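Local coordinates for protein ferredoxin component of dioxygenase (Sphingobium yanoikuyae, PDB 2I7F) that binds a Rieske-type [2Fe-2S] cluster and probably carries electrons to the terminal oxygenase component of biphenyl 2,3-dioxygenase, at residues Pro27-Tyr32 / Val99-Pro104. Sequence-based numbering, arbitrary orientation.
Sequences PALAVY and VCIDQP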
loop_
_atom_site.group_PDB
_atom_site.type_symbol
_atom_site.label_atom_id
_atom_site.label_comp_id
_atom_site.label_asym_id
_atom_site.label_seq_id
_atom_site.Cartn_x
_atom_site.Cartn_y
_atom_site.Cartn_z
ATOM N N PRO A 27 0.647 -0.990 11.806
ATOM C CA PRO A 27 0.372 -2.233 11.122
ATOM C C PRO A 27 1.259 -2.366 9.905
ATOM O O PRO A 27 1.715 -1.373 9.381
ATOM C CB PRO A 27 -1.117 -2.129 10.724
ATOM C CG PRO A 27 -1.587 -0.808 11.129
ATOM C CD PRO A 27 -0.530 -0.098 11.872
ATOM N N ALA A 28 1.502 -3.576 9.442
ATOM C CA ALA A 28 2.293 -3.748 8.229
ATOM C C ALA A 28 1.756 -2.777 7.176
ATOM O O ALA A 28 0.533 -2.629 7.048
ATOM C CB ALA A 28 2.237 -5.187 7.721
ATOM N N LEU A 29 2.667 -2.127 6.434
ATOM C CA LEU A 29 2.334 -1.104 5.429
ATOM C C LEU A 29 2.841 -1.507 4.060
ATOM O O LEU A 29 3.791 -2.246 3.962
ATOM C CB LEU A 29 2.944 0.236 5.797
ATOM C CG LEU A 29 2.502 0.902 7.125
ATOM C CD1 LEU A 29 3.427 2.086 7.382
ATOM C CD2 LEU A 29 1.050 1.313 7.102
ATOM N N ALA A 30 2.144 -1.051 3.024
ATOM C CA ALA A 30 2.462 -1.329 1.649
ATOM C C ALA A 30 2.664 0.016 1.007
ATOM O O ALA A 30 1.840 0.883 1.133
ATOM C CB ALA A 30 1.362 -2.066 0.976
ATOM N N VAL A 31 3.765 0.164 0.283
ATOM C CA VAL A 31 4.058 1.386 -0.459
ATOM C C VAL A 31 4.078 1.106 -1.974
ATOM O O VAL A 31 4.718 0.160 -2.437
ATOM C CB VAL A 31 5.407 1.980 -0.005
ATOM C CG1 VAL A 31 5.643 3.361 -0.646
ATOM C CG2 VAL A 31 5.450 2.066 1.500
ATOM N N TYR A 32 3.360 1.949 -2.732
ATOM C CA TYR A 32 3.177 1.793 -4.152
ATOM C C TYR A 32 3.566 3.035 -4.928
ATOM O O TYR A 32 3.437 4.155 -4.440
ATOM C CB TYR A 32 1.730 1.506 -4.505
ATOM C CG TYR A 32 0.999 0.542 -3.639
ATOM C CD1 TYR A 32 0.515 0.945 -2.398
ATOM C CD2 TYR A 32 0.701 -0.745 -4.066
ATOM C CE1 TYR A 32 -0.199 0.124 -1.621
ATOM C CE2 TYR A 32 -0.054 -1.613 -3.236
ATOM C CZ TYR A 32 -0.504 -1.162 -2.032
ATOM O OH TYR A 32 -1.248 -1.971 -1.161
ATOM N N VAL A 99 9.600 8.520 1.552
ATOM C CA VAL A 99 8.159 8.318 1.676
ATOM C C VAL A 99 7.770 8.371 3.149
ATOM O O VAL A 99 8.232 7.545 3.946
ATOM C CB VAL A 99 7.668 6.966 1.090
ATOM C CG1 VAL A 99 6.184 6.869 1.247
ATOM C CG2 VAL A 99 8.017 6.863 -0.399
ATOM N N CYS A 100 6.950 9.371 3.515
ATOM C CA CYS A 100 6.474 9.506 4.875
ATOM C C CYS A 100 4.966 9.533 4.977
ATOM O O CYS A 100 4.267 9.928 4.046
ATOM C CB CYS A 100 7.017 10.785 5.546
ATOM S SG CYS A 100 8.765 11.035 5.556
ATOM N N ILE A 101 4.499 9.147 6.166
ATOM C CA ILE A 101 3.113 9.288 6.606
ATOM C C ILE A 101 3.129 9.947 8.001
ATOM O O ILE A 101 4.159 10.023 8.645
ATOM C CB ILE A 101 2.323 7.948 6.611
ATOM C CG1 ILE A 101 2.920 6.911 7.591
ATOM C CG2 ILE A 101 2.194 7.415 5.162
ATOM C CD1 ILE A 101 1.943 5.777 8.015
ATOM N N ASP A 102 1.989 10.438 8.433
ATOM C CA ASP A 102 1.885 11.085 9.720
ATOM C C ASP A 102 1.881 10.002 10.762
ATOM O O ASP A 102 1.356 8.924 10.522
ATOM C CB ASP A 102 0.591 11.912 9.824
ATOM C CG ASP A 102 0.560 13.120 8.859
ATOM O OD1 ASP A 102 1.608 13.555 8.339
ATOM O OD2 ASP A 102 -0.556 13.657 8.620
ATOM N N GLN A 103 2.486 10.271 11.909
ATOM C CA GLN A 103 2.295 9.419 13.092
ATOM C C GLN A 103 0.796 9.531 13.473
ATOM O O GLN A 103 0.290 10.638 13.643
ATOM C CB GLN A 103 3.194 9.917 14.223
ATOM C CG GLN A 103 4.187 8.891 14.800
ATOM C CD GLN A 103 5.366 9.570 15.527
ATOM O OE1 GLN A 103 6.052 10.462 14.987
ATOM N NE2 GLN A 103 5.586 9.164 16.754
ATOM N N PRO A 104 0.055 8.417 13.532
ATOM C CA PRO A 104 -1.390 8.574 13.756
ATOM C C PRO A 104 -1.779 8.284 15.207
ATOM O O PRO A 104 -1.153 8.811 16.127
ATOM C CB PRO A 104 -1.999 7.517 12.817
ATOM C CG PRO A 104 -0.878 6.407 12.705
ATOM C CD PRO A 104 0.404 6.993 13.375
#
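Leu-29 meets Ile-101 and Val-31 meets Val-99, two buried apolar pairs that join strand 29-34 to strand 98-102 through side chains alone. The strands run in opposite senses and are not sheet neighbours, since strands 37-42 and 89-95 lie between them in the strand order. At the valine pair the backbones come closer, with the CA atoms of Val-31 and Val-99 8.3 Å apart, and two short branched side chains suffice. Val-31 CG1 and Val-99 CG1 face each other tip to tip at 4.0 Å, both methyls standing anti to their backbone N (chi1 -173° in Val-31). Val-99 CG2 flanks the same methyl of Val-31, with 4.2 Å between Val-31 CG1 and Val-99 CG2. Further along, the CA atoms of Leu-29 and Ile-101 are 10.5 Å apart, and longer side chains fill the difference: Leu-29 CD1 reaches Ile-101 CD1 at 4.0 Å. Ile-101 makes this reach with CG1 set between its backbone N and carbonyl carbon (chi1 62°) and the chain then extended to CD1. Leu-7 of strand 4-9 and Tyr-90 of strand 89-95 each touch both Leu-29 and Ile-101, while Val-38 packs on Val-31 and Val-92 on Val-99. Beyond this apolar zone the segments part into exposed ends, where Pro-27 CD and Pro-104 CG remain 6.6 Å apart. On the outward-turned side of strand 98-102, Asp-102 forms a salt bridge with Lys-4. Lying away from the cluster, the two pairs belong to the hydrophobic interior of a curled antiparallel sheet, characteristic of the larger beta domain of the Rieske ferredoxin fold.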